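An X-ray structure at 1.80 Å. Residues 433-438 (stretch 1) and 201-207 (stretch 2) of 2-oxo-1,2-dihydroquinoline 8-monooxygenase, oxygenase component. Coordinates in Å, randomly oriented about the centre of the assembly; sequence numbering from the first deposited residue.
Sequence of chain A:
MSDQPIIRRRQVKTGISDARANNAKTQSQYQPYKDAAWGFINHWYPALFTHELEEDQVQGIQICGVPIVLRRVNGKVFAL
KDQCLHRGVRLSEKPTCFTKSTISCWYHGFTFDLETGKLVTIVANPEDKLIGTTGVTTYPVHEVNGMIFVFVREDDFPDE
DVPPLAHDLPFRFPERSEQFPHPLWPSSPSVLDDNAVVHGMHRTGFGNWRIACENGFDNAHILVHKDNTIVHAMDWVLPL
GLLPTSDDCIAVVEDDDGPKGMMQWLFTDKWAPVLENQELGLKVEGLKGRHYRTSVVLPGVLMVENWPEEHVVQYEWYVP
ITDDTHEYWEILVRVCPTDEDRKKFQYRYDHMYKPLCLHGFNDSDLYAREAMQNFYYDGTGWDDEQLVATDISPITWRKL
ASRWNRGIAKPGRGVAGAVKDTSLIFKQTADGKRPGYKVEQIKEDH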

ATOM      1  N   LYS A 433       3.505  11.113  -3.804  1.00  9.10           N
ATOM      2  CA  LYS A 433       4.498  11.317  -2.745  1.00 10.95           C
ATOM      3  C   LYS A 433       5.132  10.030  -2.257  1.00 10.00           C
ATOM      4  O   LYS A 433       4.436   9.125  -1.806  1.00  8.18           O
ATOM      5  CB  LYS A 433       3.862  12.019  -1.550  1.00 14.21           C
ATOM      6  CG  LYS A 433       3.480  13.441  -1.825  1.00 19.10           C
ATOM      7  CD  LYS A 433       2.781  14.061  -0.641  1.00 23.61           C
ATOM      8  CE  LYS A 433       2.827  15.567  -0.779  1.00 27.00           C
ATOM      9  NZ  LYS A 433       1.654  16.251  -0.196  1.00 25.09           N
ATOM     10  N   ARG A 434       6.460   9.958  -2.342  1.00  8.82           N
ATOM     11  CA  ARG A 434       7.199   8.782  -1.893  1.00  8.11           C
ATOM     12  C   ARG A 434       7.384   8.801  -0.380  1.00  8.05           C
ATOM     13  O   ARG A 434       7.186   9.834   0.267  1.00  9.16           O
ATOM     14  CB  ARG A 434       8.597   8.766  -2.501  1.00  9.04           C
ATOM     15  CG  ARG A 434       8.700   8.508  -3.981  1.00  8.39           C
ATOM     16  CD  ARG A 434      10.129   8.797  -4.381  1.00 10.86           C
ATOM     17  NE  ARG A 434      10.488   8.237  -5.674  1.00 12.46           N
ATOM     18  CZ  ARG A 434      11.737   8.150  -6.124  1.00 15.81           C
ATOM     19  NH1 ARG A 434      11.978   7.622  -7.315  1.00 16.67           N
ATOM     20  NH2 ARG A 434      12.747   8.583  -5.378  1.00 16.33           N
ATOM     21  N   PRO A 435       7.759   7.650   0.207  1.00  7.84           N
ATOM     22  CA  PRO A 435       7.975   7.616   1.654  1.00  8.50           C
ATOM     23  C   PRO A 435       9.069   8.656   1.923  1.00  7.97           C
ATOM     24  O   PRO A 435       9.984   8.805   1.113  1.00  6.92           O
ATOM     25  CB  PRO A 435       8.452   6.191   1.888  1.00  7.62           C
ATOM     26  CG  PRO A 435       7.667   5.416   0.891  1.00  8.74           C
ATOM     27  CD  PRO A 435       7.770   6.286  -0.353  1.00  7.84           C
ATOM     28  N   GLY A 436       8.978   9.376   3.037  1.00  7.36           N
ATOM     29  CA  GLY A 436       9.966  10.405   3.301  1.00  7.79           C
ATOM     30  C   GLY A 436      10.576  10.502   4.689  1.00  7.68           C
ATOM     31  O   GLY A 436      10.571   9.544   5.460  1.00  7.04           O
ATOM     32  N   TYR A 437      11.101  11.686   5.002  1.00  8.68           N
ATOM     33  CA  TYR A 437      11.765  11.929   6.279  1.00  9.27           C
ATOM     34  C   TYR A 437      11.290  13.210   6.960  1.00  9.73           C
ATOM     35  O   TYR A 437      10.841  13.184   8.108  1.00 11.82           O
ATOM     36  CB  TYR A 437      13.273  11.981   6.024  1.00  8.32           C
ATOM     37  CG  TYR A 437      14.119  12.380   7.209  1.00  7.64           C
ATOM     38  CD1 TYR A 437      14.156  11.599   8.364  1.00  6.56           C
ATOM     39  CD2 TYR A 437      14.897  13.537   7.168  1.00  6.13           C
ATOM     40  CE1 TYR A 437      14.955  11.968   9.449  1.00  7.03           C
ATOM     41  CE2 TYR A 437      15.689  13.905   8.234  1.00  7.99           C
ATOM     42  CZ  TYR A 437      15.719  13.121   9.370  1.00  4.55           C
ATOM     43  OH  TYR A 437      16.545  13.485  10.410  1.00  6.32           O
ATOM     44  N   LYS A 438      11.390  14.334   6.249  1.00 10.88           N
ATOM     45  CA  LYS A 438      10.962  15.620   6.792  1.00 11.69           C
ATOM     46  C   LYS A 438       9.442  15.755   6.746  1.00 12.52           C
ATOM     47  O   LYS A 438       8.826  15.606   5.688  1.00  8.85           O
ATOM     48  CB  LYS A 438      11.630  16.758   6.009  1.00 12.54           C
ATOM     49  CG  LYS A 438      13.152  16.735   6.126  1.00 14.06           C
ATOM     50  CD  LYS A 438      13.843  17.715   5.177  1.00 15.04           C
ATOM     51  CE  LYS A 438      13.779  19.143   5.680  1.00 16.45           C
ATOM     52  NZ  LYS A 438      14.616  20.038   4.820  1.00 17.25           N
TER
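Stretch 2 201-207: MHRTGFG

Stretch 2 is extended. Residues Met 201 to Phe 206 belong to a strand that begins earlier in the chain, and Gly 207 follows outside it. Stretch 1 has no regular helix or strand. The two segments are far apart in sequence: any two touching residues are at least 228 positions apart. The end-to-end direction from His 202 to Phe 206 lies 132° from that of Arg 434 to Tyr 437. The segments therefore run in broadly opposing senses but obliquely. No hydrogen bond joins them, so this is not a sheet pairing. The contact is made by side chains of the strand, packed against side chains and backbone of stretch 1. It buries 315 Å², both sides summed.

Met 201 makes no contact. Its chi1 is p, and its side chain is out of reach of stretch 1.

His 202 is the first residue to touch. Its CA-to-CB bond points toward stretch 1, and its chi1 is p. Atom CE1 of His 202 lies 4.0 Å from CE2 of Tyr 437. The ring centroids of His 202 and Tyr 437 are 5.7 Å apart, and the planes meet at 82°. The arrangement is oblique. The closest approach is between carbon atoms. Both ring nitrogens of His 202 and the hydroxyl of Tyr 437 are hydrogen-bonded elsewhere in the structure.

The CA-to-CB bond of Arg 203 points away, as expected for alternation along a strand. Arg 203 does not contact stretch 1, and its guanidinium is hydrogen-bonded elsewhere.

The CA-to-CB bond of Thr 204 points toward stretch 1 again, and the residue sits at the middle of the contact. The closest CA atoms across the two segments are those of Thr 204 and Gly 436, 5.9 Å apart. Atom OG1 of Thr 204 is 3.6 Å from CB of Tyr 437. Atom OG1 of Thr 204 is also 3.8 Å from atom C of Gly 436. The methyl CG2 of Thr 204 lies 3.8 Å from the backbone O of Pro 435. The side chain thus spans three consecutive residues. These are van der Waals contacts; OG1 has its hydrogen bond elsewhere.

Gly 205 has no side chain and makes no contact. A CB built on it would point away.

Phe 206 has the largest area covered by the other segment, 74 Å². Its CA-to-CB bond points toward stretch 1, with chi1 m. The ring reaches Pro 435 and Arg 434. Atom CE2 of Phe 206 is 3.4 Å from O of Pro 435, which lies at the ring edge, near its plane. The same CE2 of Phe 206 is 3.7 Å from CD of Pro 435, an apolar contact. On the Arg 434 side, CE1 of Phe 206 is 3.9 Å from NH2 of Arg 434. That approach is oblique.

Gly 207 is buried but does not touch stretch 1. Its phi of 146° and psi of 170° would jam a CB against the carbonyl O of the preceding residue, which by itself calls for glycine.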

ATOM      1  N   MET A 201      24.777  16.078   1.702  1.00 13.06           N
ATOM      2  CA  MET A 201      23.342  15.909   1.538  1.00 11.94           C
ATOM      3  C   MET A 201      22.861  14.656   2.243  1.00 10.61           C
ATOM      4  O   MET A 201      23.661  13.812   2.655  1.00 10.04           O
ATOM      5  CB  MET A 201      23.039  15.751   0.057  1.00 15.31           C
ATOM      6  CG  MET A 201      23.699  14.492  -0.516  1.00 16.43           C
ATOM      7  SD  MET A 201      23.631  14.407  -2.303  1.00 23.40           S
ATOM      8  CE  MET A 201      24.530  12.989  -2.603  1.00 21.32           C
ATOM      9  N   HIS A 202      21.543  14.552   2.386  1.00  8.34           N
ATOM     10  CA  HIS A 202      20.937  13.362   2.963  1.00  6.98           C
ATOM     11  C   HIS A 202      19.664  13.072   2.169  1.00  7.67           C
ATOM     12  O   HIS A 202      18.895  13.980   1.841  1.00  5.74           O
ATOM     13  CB  HIS A 202      20.693  13.516   4.474  1.00  7.90           C
ATOM     14  CG  HIS A 202      19.737  14.597   4.852  1.00  9.59           C
ATOM     15  ND1 HIS A 202      18.368  14.453   4.755  1.00  9.13           N
ATOM     16  CD2 HIS A 202      19.943  15.814   5.407  1.00  8.70           C
ATOM     17  CE1 HIS A 202      17.777  15.528   5.238  1.00 10.53           C
ATOM     18  NE2 HIS A 202      18.713  16.371   5.642  1.00 11.26           N
ATOM     19  N   ARG A 203      19.484  11.808   1.807  1.00  7.00           N
ATOM     20  CA  ARG A 203      18.330  11.400   1.022  1.00  9.08           C
ATOM     21  C   ARG A 203      17.673  10.169   1.610  1.00  8.76           C
ATOM     22  O   ARG A 203      18.352   9.254   2.074  1.00 10.34           O
ATOM     23  CB  ARG A 203      18.762  11.087  -0.413  1.00  9.71           C
ATOM     24  CG  ARG A 203      19.476  12.223  -1.120  1.00 11.43           C
ATOM     25  CD  ARG A 203      20.018  11.769  -2.465  1.00 13.59           C
ATOM     26  NE  ARG A 203      21.305  11.088  -2.337  1.00 12.45           N
ATOM     27  CZ  ARG A 203      21.932  10.486  -3.346  1.00 14.30           C
ATOM     28  NH1 ARG A 203      21.412  10.457  -4.552  1.00 11.18           N
ATOM     29  NH2 ARG A 203      23.109   9.931  -3.172  1.00 13.62           N
ATOM     30  N   THR A 204      16.346  10.135   1.570  1.00  8.24           N
ATOM     31  CA  THR A 204      15.614   8.998   2.099  1.00  6.96           C
ATOM     32  C   THR A 204      15.901   7.775   1.240  1.00  6.96           C
ATOM     33  O   THR A 204      15.787   7.822   0.007  1.00  5.78           O
ATOM     34  CB  THR A 204      14.100   9.268   2.112  1.00  7.17           C
ATOM     35  OG1 THR A 204      13.841  10.471   2.843  1.00 10.34           O
ATOM     36  CG2 THR A 204      13.365   8.125   2.787  1.00  9.63           C
ATOM     37  N   GLY A 205      16.306   6.693   1.903  1.00  8.01           N
ATOM     38  CA  GLY A 205      16.597   5.442   1.224  1.00  8.56           C
ATOM     39  C   GLY A 205      15.440   4.482   1.433  1.00  8.02           C
ATOM     40  O   GLY A 205      14.842   4.448   2.507  1.00 10.32           O
ATOM     41  N   PHE A 206      15.105   3.704   0.414  1.00  8.11           N
ATOM     42  CA  PHE A 206      13.990   2.776   0.532  1.00  8.35           C
ATOM     43  C   PHE A 206      14.481   1.374   0.810  1.00  7.40           C
ATOM     44  O   PHE A 206      14.943   0.680  -0.073  1.00  7.34           O
ATOM     45  CB  PHE A 206      13.154   2.853  -0.735  1.00  9.20           C
ATOM     46  CG  PHE A 206      12.780   4.257  -1.090  1.00 10.65           C
ATOM     47  CD1 PHE A 206      13.504   4.967  -2.044  1.00  9.60           C
ATOM     48  CD2 PHE A 206      11.779   4.912  -0.386  1.00 10.76           C
ATOM     49  CE1 PHE A 206      13.239   6.317  -2.282  1.00  7.68           C
ATOM     50  CE2 PHE A 206      11.510   6.254  -0.616  1.00 10.42           C
ATOM     51  CZ  PHE A 206      12.247   6.959  -1.569  1.00  9.46           C
ATOM     52  N   GLY A 207      14.389   1.002   2.080  1.00  6.02           N
ATOM     53  CA  GLY A 207      14.834  -0.289   2.558  1.00  5.15           C
ATOM     54  C   GLY A 207      15.379  -0.109   3.963  1.00  5.01           C
ATOM     55  O   GLY A 207      15.576   1.018   4.419  1.00  4.30           O
TER